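Local coordinates for protein acetylene hydratase (Pelobacter acetylenicus, PDB 2E7Z) that catalyses the hydration of acetylene to acetaldehyde, using a tungsten-bis(molybdopterin guanine dinucleotide) cofactor and one [4Fe-4S] cluster, at residues 465-479 / 528-541. Residues are numbered along the deposited sequence; the frame is centred on the assembly and turned at random.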
loop_
_atom_site.group_PDB
_atom_site.type_symbol
_atom_site.label_atom_id
_atom_site.label_comp_id
_atom_site.label_asym_id
_atom_site.label_seq_id
_atom_site.Cartn_x
_atom_site.Cartn_y
_atom_site.Cartn_z
ATOM N N VAL A 465 -18.283 4.217 7.262
ATOM C CA VAL A 465 -17.885 3.759 8.583
ATOM C C VAL A 465 -16.509 3.124 8.451
ATOM O O VAL A 465 -16.297 2.257 7.607
ATOM C CB VAL A 465 -18.896 2.717 9.140
ATOM C CG1 VAL A 465 -18.336 1.962 10.367
ATOM C CG2 VAL A 465 -20.212 3.400 9.493
ATOM N N GLN A 466 -15.588 3.557 9.307
ATOM C CA GLN A 466 -14.243 2.970 9.357
ATOM C C GLN A 466 -14.140 2.031 10.555
ATOM O O GLN A 466 -15.000 2.056 11.433
ATOM C CB GLN A 466 -13.213 4.087 9.505
ATOM C CG GLN A 466 -13.157 4.946 8.252
ATOM C CD GLN A 466 -11.946 5.853 8.202
ATOM O OE1 GLN A 466 -11.597 6.463 9.202
ATOM N NE2 GLN A 466 -11.307 5.952 7.023
ATOM N N PRO A 467 -13.061 1.228 10.639
ATOM C CA PRO A 467 -11.928 1.173 9.703
ATOM C C PRO A 467 -12.137 0.228 8.521
ATOM O O PRO A 467 -12.792 -0.809 8.668
ATOM C CB PRO A 467 -10.791 0.650 10.586
ATOM C CG PRO A 467 -11.496 -0.286 11.576
ATOM C CD PRO A 467 -12.850 0.386 11.835
ATOM N N ASN A 468 -11.585 0.598 7.362
ATOM C CA ASN A 468 -11.647 -0.262 6.187
ATOM C C ASN A 468 -10.368 -0.982 5.812
ATOM O O ASN A 468 -10.303 -1.688 4.801
ATOM C CB ASN A 468 -12.242 0.534 5.061
ATOM C CG ASN A 468 -13.693 0.868 5.363
ATOM O OD1 ASN A 468 -14.059 2.028 5.596
ATOM N ND2 ASN A 468 -14.510 -0.176 5.466
ATOM N N TRP A 469 -9.379 -0.830 6.694
ATOM C CA TRP A 469 -8.280 -1.777 6.788
ATOM C C TRP A 469 -8.459 -2.425 8.147
ATOM O O TRP A 469 -8.291 -1.773 9.188
ATOM C CB TRP A 469 -6.930 -1.063 6.713
ATOM C CG TRP A 469 -6.478 -0.682 5.312
ATOM C CD1 TRP A 469 -6.869 -1.243 4.132
ATOM C CD2 TRP A 469 -5.505 0.313 4.983
ATOM N NE1 TRP A 469 -6.196 -0.654 3.086
ATOM C CE2 TRP A 469 -5.361 0.313 3.583
ATOM C CE3 TRP A 469 -4.759 1.229 5.741
ATOM C CZ2 TRP A 469 -4.500 1.182 2.925
ATOM C CZ3 TRP A 469 -3.910 2.091 5.079
ATOM C CH2 TRP A 469 -3.780 2.061 3.695
ATOM N N GLU A 470 -8.841 -3.695 8.129
ATOM C CA GLU A 470 -9.168 -4.381 9.375
ATOM C C GLU A 470 -7.918 -4.620 10.180
ATOM O O GLU A 470 -6.963 -5.260 9.712
ATOM C CB GLU A 470 -9.924 -5.664 9.069
ATOM C CG GLU A 470 -10.327 -6.441 10.327
ATOM C CD GLU A 470 -11.767 -6.951 10.304
ATOM O OE1 GLU A 470 -12.693 -6.134 10.493
ATOM O OE2 GLU A 470 -11.988 -8.173 10.132
ATOM N N GLY A 471 -7.927 -4.079 11.391
ATOM C CA GLY A 471 -6.716 -4.053 12.224
ATOM C C GLY A 471 -6.597 -2.683 12.870
ATOM O O GLY A 471 -6.247 -2.565 14.043
ATOM N N ILE A 472 -6.940 -1.631 12.138
ATOM C CA ILE A 472 -6.843 -0.292 12.711
ATOM C C ILE A 472 -7.776 -0.225 13.927
ATOM O O ILE A 472 -8.942 -0.559 13.811
ATOM C CB ILE A 472 -7.234 0.788 11.692
ATOM C CG1 ILE A 472 -6.342 0.719 10.453
ATOM C CG2 ILE A 472 -7.134 2.193 12.329
ATOM C CD1 ILE A 472 -6.757 1.704 9.342
ATOM N N PRO A 473 -7.242 0.145 15.107
ATOM C CA PRO A 473 -8.028 0.069 16.333
ATOM C C PRO A 473 -8.957 1.272 16.609
ATOM O O PRO A 473 -9.231 1.575 17.768
ATOM C CB PRO A 473 -6.949 -0.032 17.416
ATOM C CG PRO A 473 -5.814 0.731 16.869
ATOM C CD PRO A 473 -5.839 0.529 15.374
ATOM N N PHE A 474 -9.421 1.947 15.564
ATOM C CA PHE A 474 -10.433 2.980 15.710
ATOM C C PHE A 474 -11.073 3.175 14.362
ATOM O O PHE A 474 -10.528 2.756 13.331
ATOM C CB PHE A 474 -9.808 4.309 16.162
ATOM C CG PHE A 474 -8.862 4.900 15.157
ATOM C CD1 PHE A 474 -7.522 4.535 15.148
ATOM C CD2 PHE A 474 -9.304 5.825 14.216
ATOM C CE1 PHE A 474 -6.657 5.078 14.214
ATOM C CE2 PHE A 474 -8.440 6.358 13.267
ATOM C CZ PHE A 474 -7.107 5.979 13.273
ATOM N N GLY A 475 -12.220 3.840 14.370
ATOM C CA GLY A 475 -12.832 4.274 13.113
ATOM C C GLY A 475 -13.283 5.710 13.224
ATOM O O GLY A 475 -13.856 6.095 14.243
ATOM N N ASN A 476 -12.997 6.502 12.192
ATOM C CA ASN A 476 -13.615 7.826 12.023
ATOM C C ASN A 476 -14.832 7.750 11.116
ATOM O O ASN A 476 -14.786 7.134 10.058
ATOM C CB ASN A 476 -12.611 8.824 11.429
ATOM C CG ASN A 476 -11.476 9.153 12.389
ATOM O OD1 ASN A 476 -10.309 9.224 11.999
ATOM N ND2 ASN A 476 -11.810 9.310 13.649
ATOM N N THR A 477 -15.917 8.389 11.524
ATOM C CA THR A 477 -17.078 8.500 10.645
ATOM C C THR A 477 -16.874 9.565 9.563
ATOM O O THR A 477 -16.202 10.571 9.790
ATOM C CB THR A 477 -18.339 8.821 11.469
ATOM O OG1 THR A 477 -18.095 10.021 12.226
ATOM C CG2 THR A 477 -18.659 7.678 12.423
ATOM N N SER A 478 -17.466 9.311 8.400
ATOM C CA SER A 478 -17.470 10.240 7.293
ATOM C C SER A 478 -18.894 10.500 6.843
ATOM O O SER A 478 -19.603 9.575 6.463
ATOM C CB SER A 478 -16.673 9.664 6.133
ATOM O OG SER A 478 -16.468 10.680 5.178
ATOM N N GLN A 479 -19.315 11.759 6.872
ATOM C CA GLN A 479 -20.643 12.108 6.389
ATOM C C GLN A 479 -20.653 12.288 4.896
ATOM O O GLN A 479 -19.653 12.758 4.311
ATOM C CB GLN A 479 -21.112 13.380 7.086
ATOM C CG GLN A 479 -21.209 13.248 8.604
ATOM C CD GLN A 479 -21.834 14.477 9.202
ATOM O OE1 GLN A 479 -21.239 15.551 9.208
ATOM N NE2 GLN A 479 -23.072 14.342 9.637
ATOM N N TRP A 528 -27.037 4.335 11.102
ATOM C CA TRP A 528 -26.101 5.339 10.613
ATOM C C TRP A 528 -26.467 6.790 10.984
ATOM O O TRP A 528 -25.583 7.603 11.287
ATOM C CB TRP A 528 -25.913 5.153 9.105
ATOM C CG TRP A 528 -25.108 6.228 8.448
ATOM C CD1 TRP A 528 -25.556 7.105 7.499
ATOM C CD2 TRP A 528 -23.726 6.567 8.696
ATOM N NE1 TRP A 528 -24.535 7.958 7.123
ATOM C CE2 TRP A 528 -23.414 7.660 7.858
ATOM C CE3 TRP A 528 -22.730 6.053 9.555
ATOM C CZ2 TRP A 528 -22.143 8.248 7.832
ATOM C CZ3 TRP A 528 -21.467 6.642 9.529
ATOM C CH2 TRP A 528 -21.189 7.729 8.657
ATOM N N GLU A 529 -27.755 7.126 10.985
ATOM C CA GLU A 529 -28.139 8.491 11.328
ATOM C C GLU A 529 -27.591 8.912 12.683
ATOM O O GLU A 529 -27.084 10.020 12.844
ATOM C CB GLU A 529 -29.665 8.666 11.275
ATOM C CG GLU A 529 -30.105 9.987 11.843
ATOM C CD GLU A 529 -31.524 10.379 11.481
ATOM O OE1 GLU A 529 -32.257 9.567 10.870
ATOM O OE2 GLU A 529 -31.901 11.523 11.817
ATOM N N GLU A 530 -27.670 8.008 13.662
ATOM C CA GLU A 530 -27.149 8.291 14.989
ATOM C C GLU A 530 -25.622 8.099 15.069
ATOM O O GLU A 530 -24.912 8.929 15.645
ATOM C CB GLU A 530 -27.842 7.384 16.001
ATOM C CG GLU A 530 -27.413 7.612 17.445
ATOM C CD GLU A 530 -28.124 6.699 18.461
ATOM O OE1 GLU A 530 -28.892 5.772 18.069
ATOM O OE2 GLU A 530 -27.919 6.923 19.677
ATOM N N TYR A 531 -25.132 7.043 14.436
ATOM C CA TYR A 531 -23.730 6.679 14.520
ATOM C C TYR A 531 -22.822 7.791 14.027
ATOM O O TYR A 531 -21.778 8.022 14.616
ATOM C CB TYR A 531 -23.480 5.425 13.695
ATOM C CG TYR A 531 -22.169 4.744 13.985
ATOM C CD1 TYR A 531 -22.036 3.877 15.072
ATOM C CD2 TYR A 531 -21.070 4.918 13.148
ATOM C CE1 TYR A 531 -20.844 3.219 15.336
ATOM C CE2 TYR A 531 -19.874 4.266 13.395
ATOM C CZ TYR A 531 -19.758 3.420 14.496
ATOM O OH TYR A 531 -18.578 2.746 14.758
ATOM N N GLN A 532 -23.218 8.469 12.945
ATOM C CA GLN A 532 -22.331 9.445 12.298
ATOM C C GLN A 532 -22.161 10.706 13.119
ATOM O O GLN A 532 -21.319 11.539 12.780
ATOM C CB GLN A 532 -22.885 9.828 10.933
ATOM C CG GLN A 532 -24.153 10.679 11.023
ATOM C CD GLN A 532 -24.764 10.883 9.681
ATOM O OE1 GLN A 532 -24.473 11.869 8.982
ATOM N NE2 GLN A 532 -25.578 9.910 9.275
ATOM N N LYS A 533 -22.952 10.844 14.185
ATOM C CA LYS A 533 -22.922 12.059 14.985
ATOM C C LYS A 533 -21.666 12.170 15.847
ATOM O O LYS A 533 -21.333 13.257 16.308
ATOM C CB LYS A 533 -24.203 12.210 15.811
ATOM C CG LYS A 533 -25.441 12.454 14.939
ATOM C CD LYS A 533 -26.704 12.516 15.792
ATOM C CE LYS A 533 -27.925 12.757 14.919
ATOM N NZ LYS A 533 -29.175 12.906 15.723
ATOM N N GLN A 534 -20.979 11.053 16.068
ATOM C CA GLN A 534 -19.743 11.062 16.822
ATOM C C GLN A 534 -18.583 10.878 15.865
ATOM O O GLN A 534 -18.669 10.076 14.932
ATOM C CB GLN A 534 -19.782 9.918 17.816
ATOM C CG GLN A 534 -18.524 9.817 18.669
ATOM C CD GLN A 534 -18.660 8.857 19.845
ATOM O OE1 GLN A 534 -19.643 8.897 20.582
ATOM N NE2 GLN A 534 -17.656 8.011 20.044
ATOM N N TYR A 535 -17.511 11.641 16.077
ATOM C CA TYR A 535 -16.370 11.610 15.169
ATOM C C TYR A 535 -15.663 10.270 15.091
ATOM O O TYR A 535 -15.321 9.805 14.000
ATOM C CB TYR A 535 -15.302 12.620 15.580
ATOM C CG TYR A 535 -15.633 14.058 15.338
ATOM C CD1 TYR A 535 -16.245 14.473 14.163
ATOM C CD2 TYR A 535 -15.245 15.021 16.261
ATOM C CE1 TYR A 535 -16.513 15.834 13.936
ATOM C CE2 TYR A 535 -15.494 16.355 16.052
ATOM C CZ TYR A 535 -16.131 16.771 14.889
ATOM O OH TYR A 535 -16.400 18.108 14.660
ATOM N N THR A 536 -15.382 9.684 16.257
ATOM C CA THR A 536 -14.435 8.569 16.339
ATOM C C THR A 536 -14.902 7.527 17.333
ATOM O O THR A 536 -15.335 7.882 18.427
ATOM C CB THR A 536 -13.074 9.102 16.851
ATOM O OG1 THR A 536 -12.666 10.207 16.034
ATOM C CG2 THR A 536 -11.999 7.996 16.866
ATOM N N TYR A 537 -14.756 6.257 16.965
ATOM C CA TYR A 537 -15.050 5.154 17.857
ATOM C C TYR A 537 -13.801 4.322 18.066
ATOM O O TYR A 537 -13.289 3.718 17.119
ATOM C CB TYR A 537 -16.151 4.285 17.264
ATOM C CG TYR A 537 -17.477 5.004 17.168
ATOM C CD1 TYR A 537 -17.811 5.753 16.048
ATOM C CD2 TYR A 537 -18.405 4.919 18.199
ATOM C CE1 TYR A 537 -19.046 6.407 15.961
ATOM C CE2 TYR A 537 -19.634 5.549 18.129
ATOM C CZ TYR A 537 -19.948 6.291 17.015
ATOM O OH TYR A 537 -21.179 6.909 16.964
ATOM N N MET A 538 -13.310 4.295 19.307
ATOM C CA MET A 538 -12.130 3.510 19.631
ATOM C C MET A 538 -12.488 2.054 19.846
ATOM O O MET A 538 -13.544 1.747 20.406
ATOM C CB MET A 538 -11.449 4.052 20.903
ATOM C CG MET A 538 -11.052 5.531 20.827
ATOM S SD MET A 538 -9.954 5.978 19.455
ATOM C CE MET A 538 -8.656 4.758 19.654
ATOM N N SER A 539 -11.603 1.161 19.414
ATOM C CA SER A 539 -11.770 -0.267 19.641
ATOM C C SER A 539 -11.097 -0.677 20.946
ATOM O O SER A 539 -10.057 -0.121 21.332
ATOM C CB SER A 539 -11.114 -1.076 18.519
ATOM O OG SER A 539 -11.377 -2.459 18.671
ATOM N N LYS A 540 -11.693 -1.658 21.611
ATOM C CA LYS A 540 -10.981 -2.398 22.649
ATOM C C LYS A 540 -10.045 -3.382 21.961
ATOM O O LYS A 540 -10.228 -3.731 20.787
ATOM C CB LYS A 540 -11.971 -3.167 23.515
ATOM C CG LYS A 540 -12.943 -2.287 24.295
ATOM C CD LYS A 540 -14.018 -3.123 24.960
ATOM C CE LYS A 540 -13.624 -3.534 26.375
ATOM N NZ LYS A 540 -14.817 -3.902 27.222
ATOM N N LEU A 541 -9.028 -3.821 22.696
ATOM C CA LEU A 541 -8.055 -4.748 22.168
ATOM C C LEU A 541 -7.866 -5.860 23.197
ATOM O O LEU A 541 -8.099 -5.635 24.393
ATOM C CB LEU A 541 -6.725 -4.022 21.937
ATOM C CG LEU A 541 -6.694 -2.960 20.833
ATOM C CD1 LEU A 541 -5.350 -2.287 20.847
ATOM C CD2 LEU A 541 -6.947 -3.568 19.468
HETATM O O HOH W 1 -16.221 3.436 13.592
HETATM O O HOH W 2 -14.564 11.636 12.106
#
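Gln-479 and Gln-532 meet with their amide planes nearly perpendicular, 89° apart. Gln-479 NE2 donates to Gln-532 OE1 at 2.9 Å, approaching a lone pair of OE1 within the plane of the Gln-532 carbonyl. The NE2 of Gln-532 sits over the rim of one face of the Trp-528 indole and donates to the backbone O of Trp-528. With Gln-532 cut back to an alanine, Gln-479 NE2 is likely to lose this acceptor, and the bond to Trp-528 O would go with it. The indole edge meets Ser-478 O, 3.2 Å from Trp-528 CZ2. Val-465 CG2 lies 3.5 Å from Trp-528 CZ3. With CG2 anti to its carbonyl carbon, Thr-477 sends this methyl to the Tyr-537 ring edge and to Tyr-531 CD2, 3.7 Å away. Tyr-531 and Tyr-537 pack face against face, offset, and Tyr-537 OH donates to Tyr-531 O. Strands 474-476 and 536-538 form a two-stranded antiparallel sheet. Gly-475 and Tyr-537 are its hydrogen-bonded pair. Phe-474 CB touches Met-538 SD at 3.7 Å on the face shared with Asn-476 and Thr-536. Helix 513-520 packs on Val-465 and Trp-528, while strand 2-5, which leads to the cluster ligand Cys-6, touches Asn-476, Ser-478 and Gln-479.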